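Local coordinates for protein folylpolyglutamate synthase/dihydrofolate synthase (PDB 1O5Z) that probably adds L-glutamate to 7,8-dihydropteroate and to tetrahydrofolate polyglutamates, using ATP and magnesium, at residues 318-323 / 426-431; 345-350 / 416-421; 368-373 / 409-414; 375-380 / 421-426. All coordinates share one frame; numbering follows the deposited sequence.

Contact 1: residues 318-323 / 426-431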
loop_
_atom_site.group_PDB
_atom_site.type_symbol
_atom_site.label_atom_id
_atom_site.label_comp_id
_atom_site.label_asym_id
_atom_site.label_seq_id
_atom_site.Cartn_x
_atom_site.Cartn_y
_atom_site.Cartn_z
ATOM N N TYR A 318 -6.718 -8.236 -17.015
ATOM C CA TYR A 318 -6.727 -6.832 -16.656
ATOM C C TYR A 318 -5.452 -6.486 -15.926
ATOM O O TYR A 318 -5.076 -7.161 -14.996
ATOM C CB TYR A 318 -7.891 -6.549 -15.735
ATOM C CG TYR A 318 -9.181 -6.734 -16.431
ATOM C CD1 TYR A 318 -9.852 -7.943 -16.379
ATOM C CD2 TYR A 318 -9.714 -5.710 -17.160
ATOM C CE1 TYR A 318 -11.023 -8.120 -17.056
ATOM C CE2 TYR A 318 -10.899 -5.862 -17.846
ATOM C CZ TYR A 318 -11.552 -7.057 -17.787
ATOM O OH TYR A 318 -12.708 -7.189 -18.497
ATOM N N ILE A 319 -4.790 -5.425 -16.361
ATOM C CA ILE A 319 -3.640 -4.900 -15.659
ATOM C C ILE A 319 -4.153 -3.666 -14.928
ATOM O O ILE A 319 -4.429 -2.655 -15.541
ATOM C CB ILE A 319 -2.495 -4.579 -16.631
ATOM C CG1 ILE A 319 -2.090 -5.846 -17.406
ATOM C CG2 ILE A 319 -1.272 -4.080 -15.853
ATOM C CD1 ILE A 319 -2.805 -6.112 -18.741
ATOM N N LEU A 320 -4.325 -3.805 -13.616
ATOM C CA LEU A 320 -4.842 -2.744 -12.789
ATOM C C LEU A 320 -3.635 -2.064 -12.201
ATOM O O LEU A 320 -2.897 -2.652 -11.421
ATOM C CB LEU A 320 -5.748 -3.298 -11.674
ATOM C CG LEU A 320 -6.909 -4.204 -12.174
ATOM C CD1 LEU A 320 -7.645 -4.907 -11.030
ATOM C CD2 LEU A 320 -7.847 -3.444 -13.050
ATOM N N ASP A 321 -3.424 -0.814 -12.587
ATOM C CA ASP A 321 -2.360 -0.059 -12.018
ATOM C C ASP A 321 -2.789 1.354 -11.803
ATOM O O ASP A 321 -3.162 2.046 -12.756
ATOM C CB ASP A 321 -1.144 -0.106 -12.924
ATOM C CG ASP A 321 0.105 0.407 -12.234
ATOM O OD1 ASP A 321 1.007 -0.430 -11.967
ATOM O OD2 ASP A 321 0.276 1.621 -11.928
ATOM N N GLY A 322 -2.682 1.797 -10.560
ATOM C CA GLY A 322 -3.112 3.118 -10.188
ATOM C C GLY A 322 -2.211 4.269 -10.591
ATOM O O GLY A 322 -2.474 5.386 -10.145
ATOM N N ALA A 323 -1.129 4.007 -11.357
ATOM C CA ALA A 323 -0.245 5.040 -11.893
ATOM C C ALA A 323 -1.065 6.282 -12.211
ATOM O O ALA A 323 -2.118 6.158 -12.846
ATOM C CB ALA A 323 0.446 4.542 -13.169
ATOM N N TYR A 426 -12.302 1.418 -8.273
ATOM C CA TYR A 426 -13.686 1.261 -8.688
ATOM C C TYR A 426 -13.897 0.087 -9.611
ATOM O O TYR A 426 -14.778 -0.725 -9.428
ATOM C CB TYR A 426 -14.089 2.537 -9.397
ATOM C CG TYR A 426 -15.538 2.632 -9.856
ATOM C CD1 TYR A 426 -16.566 3.028 -8.990
ATOM C CD2 TYR A 426 -15.862 2.374 -11.185
ATOM C CE1 TYR A 426 -17.843 3.139 -9.460
ATOM C CE2 TYR A 426 -17.126 2.463 -11.634
ATOM C CZ TYR A 426 -18.108 2.849 -10.787
ATOM O OH TYR A 426 -19.352 2.939 -11.338
ATOM N N VAL A 427 -13.069 0.012 -10.616
ATOM C CA VAL A 427 -13.076 -1.114 -11.556
ATOM C C VAL A 427 -12.686 -2.454 -10.920
ATOM O O VAL A 427 -13.257 -3.479 -11.210
ATOM C CB VAL A 427 -12.133 -0.788 -12.723
ATOM C CG1 VAL A 427 -11.869 -2.025 -13.592
ATOM C CG2 VAL A 427 -12.730 0.370 -13.540
ATOM N N ARG A 428 -11.680 -2.450 -10.063
ATOM C CA ARG A 428 -11.302 -3.629 -9.340
ATOM C C ARG A 428 -12.454 -4.100 -8.530
ATOM O O ARG A 428 -12.693 -5.297 -8.417
ATOM C CB ARG A 428 -10.147 -3.322 -8.412
ATOM C CG ARG A 428 -9.465 -4.554 -7.905
ATOM C CD ARG A 428 -8.537 -4.326 -6.762
ATOM N NE ARG A 428 -7.781 -5.552 -6.564
ATOM C CZ ARG A 428 -8.248 -6.570 -5.900
ATOM N NH1 ARG A 428 -9.405 -6.467 -5.298
ATOM N NH2 ARG A 428 -7.532 -7.674 -5.764
ATOM N N GLU A 429 -13.169 -3.179 -7.908
ATOM C CA GLU A 429 -14.243 -3.638 -7.060
ATOM C C GLU A 429 -15.297 -4.363 -7.910
ATOM O O GLU A 429 -15.831 -5.388 -7.521
ATOM C CB GLU A 429 -14.897 -2.518 -6.267
ATOM C CG GLU A 429 -15.753 -3.102 -5.142
ATOM C CD GLU A 429 -16.450 -2.085 -4.298
ATOM O OE1 GLU A 429 -16.140 -0.925 -4.476
ATOM O OE2 GLU A 429 -17.337 -2.458 -3.469
ATOM N N PHE A 430 -15.591 -3.824 -9.065
ATOM C CA PHE A 430 -16.633 -4.394 -9.848
ATOM C C PHE A 430 -16.230 -5.708 -10.426
ATOM O O PHE A 430 -17.015 -6.635 -10.486
ATOM C CB PHE A 430 -17.069 -3.458 -10.939
ATOM C CG PHE A 430 -18.395 -3.828 -11.503
ATOM C CD1 PHE A 430 -19.552 -3.506 -10.819
ATOM C CD2 PHE A 430 -18.485 -4.532 -12.702
ATOM C CE1 PHE A 430 -20.781 -3.871 -11.327
ATOM C CE2 PHE A 430 -19.717 -4.896 -13.211
ATOM C CZ PHE A 430 -20.858 -4.577 -12.529
ATOM N N LEU A 431 -14.982 -5.783 -10.834
ATOM C CA LEU A 431 -14.440 -6.998 -11.387
ATOM C C LEU A 431 -14.412 -8.141 -10.390
ATOM O O LEU A 431 -14.631 -9.314 -10.732
ATOM C CB LEU A 431 -13.010 -6.718 -11.870
ATOM C CG LEU A 431 -12.836 -6.076 -13.258
ATOM C CD1 LEU A 431 -11.372 -5.835 -13.535
ATOM C CD2 LEU A 431 -13.491 -6.918 -14.354
#
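Leu431 lays its CD1 over one face of the Tyr318 ring. This packs helix 421-433 against strand 316-320 in the C-terminal glutamate ligase domain of the Mur ligase type, an alpha/beta fold with helices on a mixed sheet. The helix segment runs at 138° to the strand segment, their axes 10.2 Å apart at the closest. Tyr318 and Leu431 meet at a slant. Leu431 CD1 stands 3.9 Å from the centroid of the Tyr318 ring, a CH-pi contact, and sits nearest Tyr318 CG. Leu431 CD2 lies 3.9 Å from Tyr318 CZ. The Tyr318 hydroxyl bonds Lys316 NZ. Leu320 CD2 faces Val427 CG1 and Leu431 CD1, both more loosely. Leu320 CD1 touches the aliphatic start of Arg428, and the two side chains cross at about a right angle. CG of Arg428 is anti to the backbone N (chi1 -165°), and its extended chain carries the guanidinium on to a salt bridge with Glu309. The closest touch here is Leu320 CD1 to Arg428 CG, 3.6 Å.

Contact 2: residues 345-350 / 416-421. With SO4 (sulfate ion), chain D.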
loop_
_atom_site.group_PDB
_atom_site.type_symbol
_atom_site.label_atom_id
_atom_site.label_comp_id
_atom_site.label_asym_id
_atom_site.label_seq_id
_atom_site.Cartn_x
_atom_site.Cartn_y
_atom_site.Cartn_z
ATOM N N LEU A 345 -2.544 -4.989 -26.675
ATOM C CA LEU A 345 -3.073 -4.384 -25.469
ATOM C C LEU A 345 -4.043 -3.272 -25.768
ATOM O O LEU A 345 -3.949 -2.614 -26.792
ATOM C CB LEU A 345 -1.966 -3.777 -24.634
ATOM C CG LEU A 345 -0.903 -4.723 -24.098
ATOM C CD1 LEU A 345 0.088 -3.875 -23.342
ATOM C CD2 LEU A 345 -1.496 -5.851 -23.204
ATOM N N SER A 346 -4.964 -3.088 -24.841
ATOM C CA SER A 346 -5.931 -2.014 -24.864
ATOM C C SER A 346 -5.731 -1.233 -23.565
ATOM O O SER A 346 -5.266 -1.778 -22.591
ATOM C CB SER A 346 -7.360 -2.566 -24.938
ATOM O OG SER A 346 -7.602 -3.188 -26.173
ATOM N N LEU A 347 -6.031 0.058 -23.598
ATOM C CA LEU A 347 -5.836 0.975 -22.502
ATOM C C LEU A 347 -7.174 1.561 -22.211
ATOM O O LEU A 347 -7.813 2.093 -23.118
ATOM C CB LEU A 347 -4.958 2.144 -22.921
ATOM C CG LEU A 347 -4.698 3.251 -21.901
ATOM C CD1 LEU A 347 -4.077 2.731 -20.598
ATOM C CD2 LEU A 347 -3.748 4.195 -22.573
ATOM N N VAL A 348 -7.562 1.493 -20.941
ATOM C CA VAL A 348 -8.670 2.261 -20.428
ATOM C C VAL A 348 -8.052 3.241 -19.436
ATOM O O VAL A 348 -7.500 2.829 -18.412
ATOM C CB VAL A 348 -9.738 1.355 -19.803
ATOM C CG1 VAL A 348 -10.908 2.179 -19.221
ATOM C CG2 VAL A 348 -10.227 0.323 -20.859
ATOM N N ILE A 349 -8.128 4.539 -19.783
ATOM C CA ILE A 349 -7.490 5.605 -19.018
ATOM C C ILE A 349 -8.453 6.752 -18.580
ATOM O O ILE A 349 -9.277 7.235 -19.340
ATOM C CB ILE A 349 -6.201 6.090 -19.750
ATOM C CG1 ILE A 349 -5.319 6.952 -18.828
ATOM C CG2 ILE A 349 -6.513 6.779 -21.087
ATOM C CD1 ILE A 349 -3.894 6.942 -19.238
ATOM N N GLY A 350 -8.400 7.082 -17.293
ATOM C CA GLY A 350 -9.126 8.225 -16.756
ATOM C C GLY A 350 -8.166 8.937 -15.834
ATOM O O GLY A 350 -7.547 8.314 -14.991
ATOM N N VAL A 416 -5.268 -2.612 -19.835
ATOM C CA VAL A 416 -4.607 -1.844 -18.809
ATOM C C VAL A 416 -5.586 -0.759 -18.362
ATOM O O VAL A 416 -5.997 0.066 -19.146
ATOM C CB VAL A 416 -3.314 -1.181 -19.329
ATOM C CG1 VAL A 416 -2.729 -0.253 -18.258
ATOM C CG2 VAL A 416 -2.291 -2.224 -19.780
ATOM N N VAL A 417 -5.957 -0.789 -17.080
ATOM C CA VAL A 417 -6.811 0.209 -16.479
ATOM C C VAL A 417 -5.937 1.083 -15.561
ATOM O O VAL A 417 -5.408 0.633 -14.556
ATOM C CB VAL A 417 -7.967 -0.469 -15.685
ATOM C CG1 VAL A 417 -8.873 0.578 -15.059
ATOM C CG2 VAL A 417 -8.778 -1.374 -16.590
ATOM N N THR A 418 -5.815 2.353 -15.898
ATOM C CA THR A 418 -4.896 3.209 -15.207
ATOM C C THR A 418 -5.269 4.697 -15.325
ATOM O O THR A 418 -6.219 5.056 -15.973
ATOM C CB THR A 418 -3.455 2.893 -15.776
ATOM O OG1 THR A 418 -2.483 3.538 -14.975
ATOM C CG2 THR A 418 -3.194 3.455 -17.165
ATOM N N GLY A 419 -4.502 5.554 -14.676
ATOM C CA GLY A 419 -4.707 7.002 -14.741
ATOM C C GLY A 419 -5.058 7.608 -13.411
ATOM O O GLY A 419 -4.780 8.773 -13.174
ATOM N N SER A 420 -5.648 6.797 -12.537
ATOM C CA SER A 420 -6.335 7.261 -11.338
ATOM C C SER A 420 -6.557 6.083 -10.421
ATOM O O SER A 420 -7.025 5.063 -10.866
ATOM C CB SER A 420 -7.692 7.839 -11.722
ATOM O OG SER A 420 -8.571 7.945 -10.619
ATOM N N LEU A 421 -6.188 6.235 -9.150
ATOM C CA LEU A 421 -6.474 5.272 -8.089
ATOM C C LEU A 421 -7.959 5.065 -7.832
ATOM O O LEU A 421 -8.390 3.953 -7.602
ATOM C CB LEU A 421 -5.815 5.748 -6.815
ATOM C CG LEU A 421 -4.283 5.595 -6.841
ATOM C CD1 LEU A 421 -3.642 6.240 -5.656
ATOM C CD2 LEU A 421 -3.923 4.118 -6.840
HETATM S S SO4 D . -6.518 9.749 -8.274
HETATM O O1 SO4 D . -7.057 10.142 -9.559
HETATM O O2 SO4 D . -6.302 10.910 -7.426
HETATM O O3 SO4 D . -7.468 8.907 -7.578
HETATM O O4 SO4 D . -5.270 9.025 -8.530
#
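Val416 N gives its hydrogen to Ser346 O at 2.9 Å, the first of four rungs between two parallel strands. Val348 N then bonds Val416 O at 2.8 Å, and Thr418 N bonds Val348 O. The last rung, Gly350 N to Thr418 O, is longer at 3.3 Å. Leu347, Ile349, Val416 and Thr418 share one face of the sheet, and here the packing is tight. Leu347 CD1 lies 3.6 Å from Thr418 CG2. That methyl sits between the backbone N and the carbonyl carbon, since OG1 is anti to N (chi1 -170°). OG1 instead bonds Asp321 O. Leu332 of helix 326-339 also packs on Val416 and Thr418. Strands 345-349 and 414-418 are inner strands of the mixed sheet of the Mur ligase C-terminal domain, and the latter leads into helix 421-433. On the other face the packing is looser, Val348 CB to Val417 CG2 at 4.3 Å. Past the strands Gly350 and Gly419 still lie side by side. Gly419 has backbone angles suited to glycine, and a CB there would clash with Gly350 O. Ser420 N-caps the helix through OG and Leu423 N. Ser420 OG also bonds O1 of sulfate D, probably from the crystallisation liquor, at 2.9 Å.

Contact 3: residues 368-373 / 409-414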
loop_
_atom_site.group_PDB
_atom_site.type_symbol
_atom_site.label_atom_id
_atom_site.label_comp_id
_atom_site.label_asym_id
_atom_site.label_seq_id
_atom_site.Cartn_x
_atom_site.Cartn_y
_atom_site.Cartn_z
ATOM N N PHE A 368 -0.268 0.618 -27.206
ATOM C CA PHE A 368 -1.605 0.048 -27.197
ATOM C C PHE A 368 -2.170 -0.032 -28.587
ATOM O O PHE A 368 -1.920 0.824 -29.434
ATOM C CB PHE A 368 -2.492 0.857 -26.281
ATOM C CG PHE A 368 -2.050 0.800 -24.888
ATOM C CD1 PHE A 368 -2.385 -0.284 -24.101
ATOM C CD2 PHE A 368 -1.223 1.777 -24.364
ATOM C CE1 PHE A 368 -1.954 -0.355 -22.803
ATOM C CE2 PHE A 368 -0.781 1.694 -23.055
ATOM C CZ PHE A 368 -1.153 0.633 -22.287
ATOM N N GLU A 369 -2.917 -1.092 -28.805
ATOM C CA GLU A 369 -3.604 -1.293 -30.022
ATOM C C GLU A 369 -4.882 -0.463 -29.977
ATOM O O GLU A 369 -5.487 -0.236 -30.976
ATOM C CB GLU A 369 -3.967 -2.762 -30.089
ATOM C CG GLU A 369 -3.994 -3.361 -31.455
ATOM C CD GLU A 369 -2.617 -3.583 -31.959
ATOM O OE1 GLU A 369 -2.490 -3.758 -33.186
ATOM O OE2 GLU A 369 -1.688 -3.570 -31.116
ATOM N N ARG A 370 -5.321 -0.056 -28.803
ATOM C CA ARG A 370 -6.608 0.572 -28.660
ATOM C C ARG A 370 -6.599 1.381 -27.384
ATOM O O ARG A 370 -6.109 0.902 -26.341
ATOM C CB ARG A 370 -7.691 -0.494 -28.584
ATOM C CG ARG A 370 -9.104 0.039 -28.515
ATOM C CD ARG A 370 -10.123 -1.058 -28.466
ATOM N NE ARG A 370 -11.477 -0.532 -28.282
ATOM C CZ ARG A 370 -12.477 -1.246 -27.824
ATOM N NH1 ARG A 370 -12.284 -2.494 -27.466
ATOM N NH2 ARG A 370 -13.679 -0.704 -27.684
ATOM N N VAL A 371 -7.095 2.615 -27.487
ATOM C CA VAL A 371 -7.095 3.551 -26.395
ATOM C C VAL A 371 -8.513 4.065 -26.200
ATOM O O VAL A 371 -9.180 4.535 -27.128
ATOM C CB VAL A 371 -6.081 4.704 -26.588
ATOM C CG1 VAL A 371 -6.118 5.692 -25.405
ATOM C CG2 VAL A 371 -4.662 4.152 -26.775
ATOM N N ILE A 372 -8.964 3.904 -24.966
ATOM C CA ILE A 372 -10.261 4.310 -24.519
ATOM C C ILE A 372 -10.054 5.233 -23.317
ATOM O O ILE A 372 -9.496 4.834 -22.330
ATOM C CB ILE A 372 -11.073 3.098 -24.068
ATOM C CG1 ILE A 372 -11.183 2.070 -25.192
ATOM C CG2 ILE A 372 -12.437 3.555 -23.562
ATOM C CD1 ILE A 372 -11.769 0.759 -24.716
ATOM N N VAL A 373 -10.512 6.474 -23.441
ATOM C CA VAL A 373 -10.499 7.430 -22.375
ATOM C C VAL A 373 -11.867 7.285 -21.729
ATOM O O VAL A 373 -12.891 7.178 -22.410
ATOM C CB VAL A 373 -10.341 8.879 -22.910
ATOM C CG1 VAL A 373 -10.265 9.870 -21.763
ATOM C CG2 VAL A 373 -9.088 8.993 -23.806
ATOM N N GLU A 409 -15.800 -3.574 -20.228
ATOM C CA GLU A 409 -16.657 -4.590 -20.832
ATOM C C GLU A 409 -16.409 -4.708 -22.337
ATOM O O GLU A 409 -16.560 -5.785 -22.913
ATOM C CB GLU A 409 -18.138 -4.314 -20.478
ATOM C CG GLU A 409 -19.140 -5.337 -20.987
ATOM C CD GLU A 409 -19.395 -5.196 -22.484
ATOM O OE1 GLU A 409 -19.877 -6.168 -23.122
ATOM O OE2 GLU A 409 -19.098 -4.114 -23.028
ATOM N N SER A 410 -15.969 -3.606 -22.943
ATOM C CA SER A 410 -15.838 -3.451 -24.378
ATOM C C SER A 410 -14.562 -4.011 -24.996
ATOM O O SER A 410 -14.463 -4.149 -26.220
ATOM C CB SER A 410 -15.967 -1.967 -24.690
ATOM O OG SER A 410 -17.322 -1.624 -24.377
ATOM N N THR A 411 -13.585 -4.329 -24.158
ATOM C CA THR A 411 -12.331 -4.864 -24.659
ATOM C C THR A 411 -12.340 -6.387 -24.770
ATOM O O THR A 411 -13.081 -7.082 -24.080
ATOM C CB THR A 411 -11.175 -4.393 -23.799
ATOM O OG1 THR A 411 -11.415 -4.690 -22.421
ATOM C CG2 THR A 411 -11.095 -2.876 -23.802
ATOM N N GLU A 412 -11.518 -6.856 -25.699
ATOM C CA GLU A 412 -11.198 -8.255 -25.922
ATOM C C GLU A 412 -9.763 -8.536 -25.462
ATOM O O GLU A 412 -9.474 -9.612 -24.906
ATOM C CB GLU A 412 -11.266 -8.566 -27.414
ATOM C CG GLU A 412 -12.490 -8.015 -28.116
ATOM C CD GLU A 412 -13.736 -8.856 -27.873
ATOM O OE1 GLU A 412 -14.029 -9.211 -26.705
ATOM O OE2 GLU A 412 -14.433 -9.167 -28.866
ATOM N N ARG A 413 -8.875 -7.564 -25.728
ATOM C CA ARG A 413 -7.471 -7.677 -25.455
ATOM C C ARG A 413 -7.213 -7.544 -23.995
ATOM O O ARG A 413 -8.016 -6.995 -23.266
ATOM C CB ARG A 413 -6.693 -6.579 -26.165
ATOM C CG ARG A 413 -6.736 -6.629 -27.680
ATOM C CD ARG A 413 -6.243 -5.301 -28.288
ATOM N NE ARG A 413 -6.248 -5.245 -29.740
ATOM C CZ ARG A 413 -7.092 -4.532 -30.491
ATOM N NH1 ARG A 413 -8.057 -3.787 -29.975
ATOM N NH2 ARG A 413 -6.962 -4.568 -31.808
ATOM N N ALA A 414 -6.071 -8.062 -23.574
ATOM C CA ALA A 414 -5.529 -7.723 -22.282
ATOM C C ALA A 414 -5.574 -6.170 -22.078
ATOM O O ALA A 414 -5.066 -5.396 -22.915
ATOM C CB ALA A 414 -4.108 -8.290 -22.151
#
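Arg370 NH1 donates to Ser410 O at 3.0 Å, nearly straight at 173°. The oxygen lies at the edge of the guanidinium, in its plane, while the donor stands above the carbonyl plane. Arg370 gets there with an extended chain, CG anti to the backbone N (chi1 -177°). Ile372 CD1 lies over one face of this guanidinium and is 3.8 Å from Thr411 CG2. The guanidinium of Arg413 packs on Glu369 and Arg370. Glu369 CB and CG lie over one face of it, with Glu369 CG 3.2 Å from Arg413 NH2. Arg413 NH1 lies 3.6 Å from Arg370 CB. Further out, Arg370 NE forms a salt bridge with Glu399 of the neighbouring strand 399-400. Ser410 OG bonds Glu406 O, and Thr411 OG1 bonds Thr415 OG1. The contact thus ties strand 370-373, next to the outermost strand 399-400, to the loop that follows helix 404-409. The two arginines would repel each other, Arg370 NE to Arg413 NH1 5.0 Å, and the salt bridge to Glu399 would probably ease this.

Contact 4: residues 375-380 / 421-426. With SO4 (sulfate ion), chain D; SO4 (sulfate ion), chain E.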
loop_
_atom_site.group_PDB
_atom_site.type_symbol
_atom_site.label_atom_id
_atom_site.label_comp_id
_atom_site.label_asym_id
_atom_site.label_seq_id
_atom_site.Cartn_x
_atom_site.Cartn_y
_atom_site.Cartn_z
ATOM N N ARG A 375 -14.313 8.322 -17.918
ATOM C CA ARG A 375 -14.403 9.270 -16.786
ATOM C C ARG A 375 -14.052 8.642 -15.447
ATOM O O ARG A 375 -14.685 7.696 -15.055
ATOM C CB ARG A 375 -15.808 9.808 -16.624
ATOM C CG ARG A 375 -16.287 10.577 -17.734
ATOM C CD ARG A 375 -17.576 11.184 -17.421
ATOM N NE ARG A 375 -17.414 12.225 -16.424
ATOM C CZ ARG A 375 -17.328 13.516 -16.704
ATOM N NH1 ARG A 375 -17.375 13.935 -17.962
ATOM N NH2 ARG A 375 -17.176 14.387 -15.721
ATOM N N VAL A 376 -13.093 9.205 -14.716
ATOM C CA VAL A 376 -12.903 8.838 -13.319
ATOM C C VAL A 376 -14.212 8.999 -12.529
ATOM O O VAL A 376 -14.857 10.056 -12.552
ATOM C CB VAL A 376 -11.816 9.656 -12.657
ATOM C CG1 VAL A 376 -11.660 9.233 -11.208
ATOM C CG2 VAL A 376 -10.483 9.500 -13.404
ATOM N N PRO A 377 -14.614 7.916 -11.867
ATOM C CA PRO A 377 -15.855 7.864 -11.112
ATOM C C PRO A 377 -15.632 8.509 -9.727
ATOM O O PRO A 377 -15.141 7.844 -8.720
ATOM C CB PRO A 377 -16.123 6.360 -11.011
ATOM C CG PRO A 377 -14.795 5.765 -10.938
ATOM C CD PRO A 377 -13.912 6.609 -11.823
ATOM N N SER A 378 -15.919 9.810 -9.714
ATOM C CA SER A 378 -15.611 10.668 -8.590
ATOM C C SER A 378 -16.155 12.027 -8.941
ATOM O O SER A 378 -15.992 12.484 -10.076
ATOM C CB SER A 378 -14.106 10.773 -8.362
ATOM O OG SER A 378 -13.825 11.727 -7.362
ATOM N N PRO A 379 -16.787 12.683 -7.972
ATOM C CA PRO A 379 -17.250 14.049 -8.176
ATOM C C PRO A 379 -16.092 15.014 -8.384
ATOM O O PRO A 379 -16.306 16.145 -8.821
ATOM C CB PRO A 379 -18.019 14.379 -6.871
ATOM C CG PRO A 379 -18.210 13.049 -6.147
ATOM C CD PRO A 379 -17.083 12.188 -6.611
ATOM N N ARG A 380 -14.889 14.566 -8.036
ATOM C CA ARG A 380 -13.654 15.290 -8.318
ATOM C C ARG A 380 -13.303 15.355 -9.809
ATOM O O ARG A 380 -12.526 16.218 -10.201
ATOM C CB ARG A 380 -12.473 14.694 -7.513
ATOM C CG ARG A 380 -12.113 15.495 -6.234
ATOM C CD ARG A 380 -11.566 14.669 -5.028
ATOM N NE ARG A 380 -10.578 13.624 -5.356
ATOM C CZ ARG A 380 -9.292 13.865 -5.683
ATOM N NH1 ARG A 380 -8.838 15.131 -5.748
ATOM N NH2 ARG A 380 -8.449 12.848 -5.961
ATOM N N LEU A 421 -6.188 6.235 -9.150
ATOM C CA LEU A 421 -6.474 5.272 -8.089
ATOM C C LEU A 421 -7.959 5.065 -7.832
ATOM O O LEU A 421 -8.390 3.953 -7.602
ATOM C CB LEU A 421 -5.815 5.748 -6.815
ATOM C CG LEU A 421 -4.283 5.595 -6.841
ATOM C CD1 LEU A 421 -3.642 6.240 -5.656
ATOM C CD2 LEU A 421 -3.923 4.118 -6.840
ATOM N N PHE A 422 -8.731 6.156 -7.844
ATOM C CA PHE A 422 -10.207 6.094 -7.838
ATOM C C PHE A 422 -10.701 5.182 -8.950
ATOM O O PHE A 422 -11.457 4.273 -8.701
ATOM C CB PHE A 422 -10.810 7.464 -8.070
ATOM C CG PHE A 422 -11.000 8.249 -6.851
ATOM C CD1 PHE A 422 -10.363 9.488 -6.683
ATOM C CD2 PHE A 422 -11.832 7.794 -5.849
ATOM C CE1 PHE A 422 -10.545 10.274 -5.504
ATOM C CE2 PHE A 422 -12.021 8.565 -4.648
ATOM C CZ PHE A 422 -11.383 9.817 -4.487
ATOM N N LEU A 423 -10.271 5.448 -10.175
ATOM C CA LEU A 423 -10.639 4.605 -11.301
ATOM C C LEU A 423 -10.263 3.134 -11.055
ATOM O O LEU A 423 -11.090 2.218 -11.199
ATOM C CB LEU A 423 -9.964 5.090 -12.578
ATOM C CG LEU A 423 -10.217 4.190 -13.787
ATOM C CD1 LEU A 423 -11.726 4.243 -14.180
ATOM C CD2 LEU A 423 -9.339 4.579 -14.912
ATOM N N VAL A 424 -9.014 2.883 -10.707
ATOM C CA VAL A 424 -8.609 1.503 -10.495
ATOM C C VAL A 424 -9.385 0.805 -9.348
ATOM O O VAL A 424 -9.797 -0.326 -9.480
ATOM C CB VAL A 424 -7.116 1.406 -10.307
ATOM C CG1 VAL A 424 -6.736 -0.002 -9.951
ATOM C CG2 VAL A 424 -6.408 1.841 -11.615
ATOM N N GLY A 425 -9.594 1.472 -8.232
ATOM C CA GLY A 425 -10.264 0.851 -7.128
ATOM C C GLY A 425 -11.691 0.553 -7.479
ATOM O O GLY A 425 -12.236 -0.445 -7.036
ATOM N N TYR A 426 -12.302 1.418 -8.273
ATOM C CA TYR A 426 -13.686 1.261 -8.688
ATOM C C TYR A 426 -13.897 0.087 -9.611
ATOM O O TYR A 426 -14.778 -0.725 -9.428
ATOM C CB TYR A 426 -14.089 2.537 -9.397
ATOM C CG TYR A 426 -15.538 2.632 -9.856
ATOM C CD1 TYR A 426 -16.566 3.028 -8.990
ATOM C CD2 TYR A 426 -15.862 2.374 -11.185
ATOM C CE1 TYR A 426 -17.843 3.139 -9.460
ATOM C CE2 TYR A 426 -17.126 2.463 -11.634
ATOM C CZ TYR A 426 -18.108 2.849 -10.787
ATOM O OH TYR A 426 -19.352 2.939 -11.338
HETATM S S SO4 D . -6.518 9.749 -8.274
HETATM O O1 SO4 D . -7.057 10.142 -9.559
HETATM O O2 SO4 D . -6.302 10.910 -7.426
HETATM O O3 SO4 D . -7.468 8.907 -7.578
HETATM O O4 SO4 D . -5.270 9.025 -8.530
HETATM S S SO4 E . -16.505 17.782 -17.458
HETATM O O1 SO4 E . -15.521 16.697 -17.363
HETATM O O2 SO4 E . -17.390 17.376 -18.560
HETATM O O3 SO4 E . -15.806 18.988 -17.922
HETATM O O4 SO4 E . -17.086 17.976 -16.110
#
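Phe422 N donates to O3 of sulfate D at 3.0 Å, nearly straight at 171°, and its ring meets Arg380 from the loop. Leu421 N donates to O4 of the same ion, also at 3.0 Å. Arg380 NH2 comes near sulfate O2, at 3.2 Å. The anion, probably from the crystallisation liquor, would be favoured by the helix N-terminus and by this arginine. Arg380 reaches the site by bending at chi2 and chi3. Its NH2 lies at the edge of the Phe422 ring, near its plane, 3.4 Å from Phe422 CE1; guanidinium and ring planes are 51° apart. Ser378 OG lies over one face of that ring and accepts from Arg380 N at 3.1 Å, an ST turn. The loop between strand 370-373 and helix 384-394 thus lies against helix 421-433 of the Mur ligase C-terminal fold. Pro377 packs on two helix residues. Its CG sits over one face of the Tyr426 ring, 3.7 Å from the centroid, a CH-pi contact, while its CD touches Leu423 CD1. Trp440 meets Tyr426 edge-to-face. Val376 CG1, anti to the backbone N (chi1 -180°), packs across Phe422 CB at 3.7 Å. Arg375 NH1 and NH2 make weak bonds to sulfate E.

How the contacts relate
All four contacts lie in the C-terminal glutamate ligase domain. Contacts 1, 2 and 3 reach one mixed sheet. Strand 414-418 sits between strands 316-320 and 345-349, and strand 370-373 follows. Ile319 O to Val417 N, 2.9 Å, ties contact 1 to contact 2. Leu347 O to Ile372 N, 2.8 Å, ties contact 2 to contact 3. Contact 4 shares helix 421-433 with contact 1, and the centres of the two are about 10 Å apart. Contacts 2 and 4 both touch sulfate D at the start of that helix. Contacts 3 and 4 adjoin only in sequence, their centres about 18 Å apart. Contacts 2, 3 and 4 are nested within the loop that contact 1 closes.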